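Local coordinates for protein tryptophane-5-halogenase (Microbispora sp. ATCC PTA-5024, PDB 5UAO) that probably uses its bound FAD to chlorinate a tryptophan of a lanthipeptide at C5 during biosynthesis of the antibiotic NAI-107, at residues R98-G110 / L270-W283. Residues are numbered along the deposited sequence; the frame is centred on the assembly and turned at random.
Sequences RPTWKLGIRFEWG and LKPYTTATTMNAGW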
loop_
_atom_site.group_PDB
_atom_site.type_symbol
_atom_site.label_atom_id
_atom_site.label_comp_id
_atom_site.label_asym_id
_atom_site.label_seq_id
_atom_site.Cartn_x
_atom_site.Cartn_y
_atom_site.Cartn_z
ATOM N N ARG A 98 -20.110 27.417 -12.417
ATOM C CA ARG A 98 -20.460 28.118 -11.221
ATOM C C ARG A 98 -20.372 27.255 -9.938
ATOM O O ARG A 98 -21.313 27.172 -9.190
ATOM C CB ARG A 98 -21.828 28.816 -11.378
ATOM C CG ARG A 98 -21.769 30.025 -12.364
ATOM C CD ARG A 98 -23.136 30.610 -12.752
ATOM N NE ARG A 98 -24.116 30.436 -11.682
ATOM C CZ ARG A 98 -25.436 30.333 -11.842
ATOM N NH1 ARG A 98 -25.990 30.461 -13.060
ATOM N NH2 ARG A 98 -26.209 30.110 -10.758
ATOM N N PRO A 99 -19.172 26.749 -9.619
ATOM C CA PRO A 99 -19.032 25.841 -8.495
ATOM C C PRO A 99 -19.104 26.588 -7.190
ATOM O O PRO A 99 -18.858 27.819 -7.149
ATOM C CB PRO A 99 -17.615 25.321 -8.648
ATOM C CG PRO A 99 -16.886 26.534 -9.271
ATOM C CD PRO A 99 -17.887 26.984 -10.277
ATOM N N THR A 100 -19.475 25.858 -6.137
ATOM C CA THR A 100 -19.207 26.231 -4.769
ATOM C C THR A 100 -18.154 25.330 -4.125
ATOM O O THR A 100 -17.650 24.356 -4.742
ATOM C CB THR A 100 -20.465 26.187 -3.913
ATOM O OG1 THR A 100 -20.981 24.894 -4.003
ATOM C CG2 THR A 100 -21.475 27.147 -4.440
ATOM N N TRP A 101 -17.804 25.664 -2.895
ATOM C CA TRP A 101 -16.680 25.094 -2.264
ATOM C C TRP A 101 -17.109 24.174 -1.150
ATOM O O TRP A 101 -18.029 24.487 -0.374
ATOM C CB TRP A 101 -15.700 26.137 -1.703
ATOM C CG TRP A 101 -15.003 26.953 -2.740
ATOM C CD1 TRP A 101 -14.819 26.681 -4.066
ATOM C CD2 TRP A 101 -14.457 28.248 -2.513
ATOM N NE1 TRP A 101 -14.142 27.770 -4.690
ATOM C CE2 TRP A 101 -13.932 28.728 -3.746
ATOM C CE3 TRP A 101 -14.363 29.050 -1.380
ATOM C CZ2 TRP A 101 -13.270 29.970 -3.849
ATOM C CZ3 TRP A 101 -13.705 30.266 -1.488
ATOM C CH2 TRP A 101 -13.174 30.711 -2.722
ATOM N N LYS A 102 -16.370 23.084 -1.057
ATOM C CA LYS A 102 -16.607 22.035 -0.012
ATOM C C LYS A 102 -15.316 21.841 0.804
ATOM O O LYS A 102 -14.301 21.409 0.279
ATOM C CB LYS A 102 -17.042 20.773 -0.688
ATOM C CG LYS A 102 -17.308 19.631 0.267
ATOM C CD LYS A 102 -17.347 18.298 -0.470
ATOM C CE LYS A 102 -17.557 17.157 0.488
ATOM N NZ LYS A 102 -17.407 15.875 -0.241
ATOM N N LEU A 103 -15.334 22.294 2.049
ATOM C CA LEU A 103 -14.232 22.227 2.977
ATOM C C LEU A 103 -14.288 20.895 3.725
ATOM O O LEU A 103 -13.305 20.458 4.391
ATOM C CB LEU A 103 -14.339 23.365 4.017
ATOM C CG LEU A 103 -14.213 24.792 3.481
ATOM C CD1 LEU A 103 -14.173 25.807 4.583
ATOM C CD2 LEU A 103 -12.962 24.879 2.662
ATOM N N GLY A 104 -15.432 20.260 3.600
ATOM C CA GLY A 104 -15.670 18.961 4.216
ATOM C C GLY A 104 -17.145 18.608 4.258
ATOM O O GLY A 104 -17.953 19.121 3.480
ATOM N N ILE A 105 -17.461 17.643 5.133
ATOM C CA ILE A 105 -18.813 17.218 5.362
ATOM C C ILE A 105 -19.189 17.521 6.830
ATOM O O ILE A 105 -18.444 17.194 7.779
ATOM C CB ILE A 105 -18.991 15.710 5.124
ATOM C CG1 ILE A 105 -18.650 15.332 3.689
ATOM C CG2 ILE A 105 -20.384 15.301 5.529
ATOM C CD1 ILE A 105 -18.582 13.857 3.362
ATOM N N ARG A 106 -20.328 18.183 6.977
ATOM C CA ARG A 106 -20.981 18.291 8.253
ATOM C C ARG A 106 -21.940 17.155 8.508
ATOM O O ARG A 106 -23.038 17.077 7.897
ATOM C CB ARG A 106 -21.752 19.589 8.321
ATOM C CG ARG A 106 -22.323 19.891 9.681
ATOM C CD ARG A 106 -23.067 21.230 9.789
ATOM N NE ARG A 106 -23.604 21.181 11.142
ATOM C CZ ARG A 106 -24.817 20.732 11.477
ATOM N NH1 ARG A 106 -25.745 20.429 10.568
ATOM N NH2 ARG A 106 -25.113 20.637 12.755
ATOM N N PHE A 107 -21.657 16.430 9.568
ATOM C CA PHE A 107 -22.402 15.227 9.909
ATOM C C PHE A 107 -23.389 15.469 11.070
ATOM O O PHE A 107 -22.955 15.600 12.230
ATOM C CB PHE A 107 -21.409 14.132 10.308
ATOM C CG PHE A 107 -20.810 13.370 9.171
ATOM C CD1 PHE A 107 -21.560 12.415 8.509
ATOM C CD2 PHE A 107 -19.486 13.586 8.762
ATOM C CE1 PHE A 107 -21.053 11.711 7.438
ATOM C CE2 PHE A 107 -18.965 12.866 7.713
ATOM C CZ PHE A 107 -19.751 11.943 7.027
ATOM N N GLU A 108 -24.696 15.553 10.765
ATOM C CA GLU A 108 -25.718 15.579 11.820
ATOM C C GLU A 108 -26.056 14.094 12.054
ATOM O O GLU A 108 -26.930 13.494 11.434
ATOM C CB GLU A 108 -27.000 16.327 11.498
ATOM C CG GLU A 108 -26.833 17.635 10.831
ATOM C CD GLU A 108 -28.208 18.313 10.764
ATOM O OE1 GLU A 108 -28.694 18.629 9.618
ATOM O OE2 GLU A 108 -28.857 18.385 11.862
ATOM N N TRP A 109 -25.286 13.524 12.945
ATOM C CA TRP A 109 -25.036 12.117 12.936
ATOM C C TRP A 109 -24.460 11.706 14.285
ATOM O O TRP A 109 -23.648 12.430 14.858
ATOM C CB TRP A 109 -23.961 11.863 11.864
ATOM C CG TRP A 109 -23.911 10.475 11.241
ATOM C CD1 TRP A 109 -23.249 9.355 11.716
ATOM C CD2 TRP A 109 -24.459 10.089 9.957
ATOM N NE1 TRP A 109 -23.409 8.299 10.823
ATOM C CE2 TRP A 109 -24.145 8.725 9.748
ATOM C CE3 TRP A 109 -25.225 10.743 9.008
ATOM C CZ2 TRP A 109 -24.548 8.051 8.615
ATOM C CZ3 TRP A 109 -25.597 10.080 7.866
ATOM C CH2 TRP A 109 -25.292 8.745 7.674
ATOM N N GLY A 110 -24.793 10.491 14.727
ATOM C CA GLY A 110 -24.376 10.041 16.017
ATOM C C GLY A 110 -25.120 10.715 17.161
ATOM O O GLY A 110 -26.120 11.451 16.947
ATOM N N LEU A 270 -24.193 30.529 1.490
ATOM C CA LEU A 270 -23.650 29.311 0.866
ATOM C C LEU A 270 -22.791 28.606 1.920
ATOM O O LEU A 270 -21.731 29.085 2.300
ATOM C CB LEU A 270 -22.890 29.576 -0.451
ATOM C CG LEU A 270 -23.527 30.539 -1.441
ATOM C CD1 LEU A 270 -22.649 30.738 -2.660
ATOM C CD2 LEU A 270 -24.887 30.032 -1.889
ATOM N N LYS A 271 -23.314 27.502 2.480
ATOM C CA LYS A 271 -22.543 26.696 3.419
ATOM C C LYS A 271 -21.306 26.067 2.737
ATOM O O LYS A 271 -21.414 25.515 1.638
ATOM C CB LYS A 271 -23.432 25.598 4.049
ATOM C CG LYS A 271 -24.524 26.146 4.941
ATOM C CD LYS A 271 -25.546 25.069 5.334
ATOM C CE LYS A 271 -26.426 24.654 4.157
ATOM N NZ LYS A 271 -27.533 25.550 3.808
ATOM N N PRO A 272 -20.125 26.204 3.347
ATOM C CA PRO A 272 -18.883 25.704 2.721
ATOM C C PRO A 272 -18.581 24.240 2.994
ATOM O O PRO A 272 -17.449 23.864 3.349
ATOM C CB PRO A 272 -17.796 26.626 3.331
ATOM C CG PRO A 272 -18.316 26.943 4.688
ATOM C CD PRO A 272 -19.804 27.113 4.479
ATOM N N TYR A 273 -19.584 23.411 2.765
ATOM C CA TYR A 273 -19.523 22.033 3.037
ATOM C C TYR A 273 -20.808 21.327 2.537
ATOM O O TYR A 273 -21.855 21.935 2.303
ATOM C CB TYR A 273 -19.279 21.797 4.562
ATOM C CG TYR A 273 -20.243 22.544 5.444
ATOM C CD1 TYR A 273 -21.577 22.085 5.624
ATOM C CD2 TYR A 273 -19.820 23.667 6.127
ATOM C CE1 TYR A 273 -22.467 22.811 6.413
ATOM C CE2 TYR A 273 -20.675 24.388 6.928
ATOM C CZ TYR A 273 -21.972 23.981 7.068
ATOM O OH TYR A 273 -22.787 24.691 7.865
ATOM N N THR A 274 -20.721 20.013 2.429
ATOM C CA THR A 274 -21.872 19.170 2.206
ATOM C C THR A 274 -22.407 18.808 3.605
ATOM O O THR A 274 -21.616 18.599 4.553
ATOM C CB THR A 274 -21.423 17.908 1.455
ATOM O OG1 THR A 274 -20.975 18.253 0.137
ATOM C CG2 THR A 274 -22.499 16.932 1.362
ATOM N N THR A 275 -23.717 18.704 3.757
ATOM C CA THR A 275 -24.285 18.273 5.041
ATOM C C THR A 275 -24.866 16.858 4.836
ATOM O O THR A 275 -25.474 16.562 3.775
ATOM C CB THR A 275 -25.371 19.250 5.515
ATOM O OG1 THR A 275 -24.809 20.568 5.647
ATOM C CG2 THR A 275 -25.995 18.821 6.863
ATOM N N ALA A 276 -24.654 16.006 5.826
ATOM C CA ALA A 276 -25.239 14.667 5.871
ATOM C C ALA A 276 -26.039 14.583 7.147
ATOM O O ALA A 276 -25.465 14.653 8.254
ATOM C CB ALA A 276 -24.145 13.627 5.892
ATOM N N THR A 277 -27.363 14.454 6.979
ATOM C CA THR A 277 -28.308 14.531 8.095
ATOM C C THR A 277 -28.993 13.183 8.285
ATOM O O THR A 277 -29.620 12.676 7.341
ATOM C CB THR A 277 -29.368 15.627 7.757
ATOM O OG1 THR A 277 -28.731 16.918 7.631
ATOM C CG2 THR A 277 -30.405 15.767 8.764
ATOM N N THR A 278 -28.989 12.676 9.494
ATOM C CA THR A 278 -29.624 11.381 9.773
ATOM C C THR A 278 -31.157 11.575 9.663
ATOM O O THR A 278 -31.673 12.581 10.136
ATOM C CB THR A 278 -29.271 10.906 11.147
ATOM O OG1 THR A 278 -27.858 10.711 11.283
ATOM C CG2 THR A 278 -29.899 9.518 11.476
ATOM N N MET A 279 -31.840 10.603 9.036
ATOM C CA MET A 279 -33.245 10.626 8.758
ATOM C C MET A 279 -33.798 9.282 9.293
ATOM O O MET A 279 -33.037 8.443 9.790
ATOM C CB MET A 279 -33.512 10.735 7.248
ATOM C CG MET A 279 -32.956 12.001 6.542
ATOM S SD MET A 279 -33.867 13.464 7.081
ATOM C CE MET A 279 -35.233 13.386 5.949
ATOM N N ASN A 280 -35.105 9.126 9.268
ATOM C CA ASN A 280 -35.706 7.955 9.947
ATOM C C ASN A 280 -35.344 6.625 9.298
ATOM O O ASN A 280 -35.242 5.597 9.973
ATOM C CB ASN A 280 -37.232 8.106 10.018
ATOM C CG ASN A 280 -37.678 9.240 10.969
ATOM O OD1 ASN A 280 -36.970 9.589 11.881
ATOM N ND2 ASN A 280 -38.888 9.772 10.750
ATOM N N ALA A 281 -35.189 6.650 7.985
ATOM C CA ALA A 281 -34.890 5.429 7.216
ATOM C C ALA A 281 -33.699 5.627 6.274
ATOM O O ALA A 281 -33.663 5.024 5.176
ATOM C CB ALA A 281 -36.123 5.082 6.427
ATOM N N GLY A 282 -32.679 6.389 6.710
ATOM C CA GLY A 282 -31.527 6.709 5.863
ATOM C C GLY A 282 -30.985 8.069 6.228
ATOM O O GLY A 282 -30.890 8.383 7.427
ATOM N N TRP A 283 -30.652 8.874 5.219
ATOM C CA TRP A 283 -30.032 10.165 5.519
ATOM C C TRP A 283 -30.236 11.091 4.337
ATOM O O TRP A 283 -30.493 10.633 3.208
ATOM C CB TRP A 283 -28.503 9.957 5.830
ATOM C CG TRP A 283 -27.702 9.463 4.619
ATOM C CD1 TRP A 283 -27.625 8.189 4.160
ATOM C CD2 TRP A 283 -26.990 10.264 3.655
ATOM N NE1 TRP A 283 -26.882 8.134 2.998
ATOM C CE2 TRP A 283 -26.467 9.394 2.682
ATOM C CE3 TRP A 283 -26.651 11.645 3.587
ATOM C CZ2 TRP A 283 -25.686 9.843 1.612
ATOM C CZ3 TRP A 283 -25.865 12.083 2.544
ATOM C CH2 TRP A 283 -25.377 11.187 1.572
HETATM O O HOH W 1 -20.581 25.242 -0.756
HETATM O O HOH W 2 -20.141 15.158 -0.303
HETATM O O HOH W 3 -26.143 22.078 7.529
#
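Glu108 and Thr277 lie side by side on one face of two parallel strands, 104-108 and 274-279, pointing the same way. Thr277 OG1 donates to Glu108 OE1 over 2.6 Å, arriving from above the carboxylate plane rather than within it. Glu108 OE1 also forms a salt bridge with Arg106 NH1, 3.6 Å away, while its OE2 pairs with Arg316; a glutamine in place of Glu108 would probably deprive Arg106 and Arg316 of this shared negative charge. Arg106 reaches out extended, CG anti to the backbone N (chi1 -172°), and runs alongside Tyr273, its CB 3.7 Å from Tyr273 CD1 and its guanidinium plane turned 52° from the ring. Ala276 points to the other face, where its CB meets Phe107 CD1 at 3.9 Å and Ile105 CG2. Thr278 OG1 lies over one face of the Trp109 ring and Phe107 CD1 over the opposite face, both toward the rim. The edge of its six-membered ring is directed at the face of the Trp283 five-membered ring in an offset edge-to-face pair, centroids 5.7 Å apart. Thr278 grips Glu108 O twice, through its backbone N and through OG1, the latter on a carbonyl lone pair at 2.9 Å. Backbone bonds from Gly104-Thr274 to Glu108-Thr278 complete a parallel ladder within a mixed sheet of the flavin-dependent tryptophan halogenase fold, with the Thr274 side chain about 7 Å from the bound FAD.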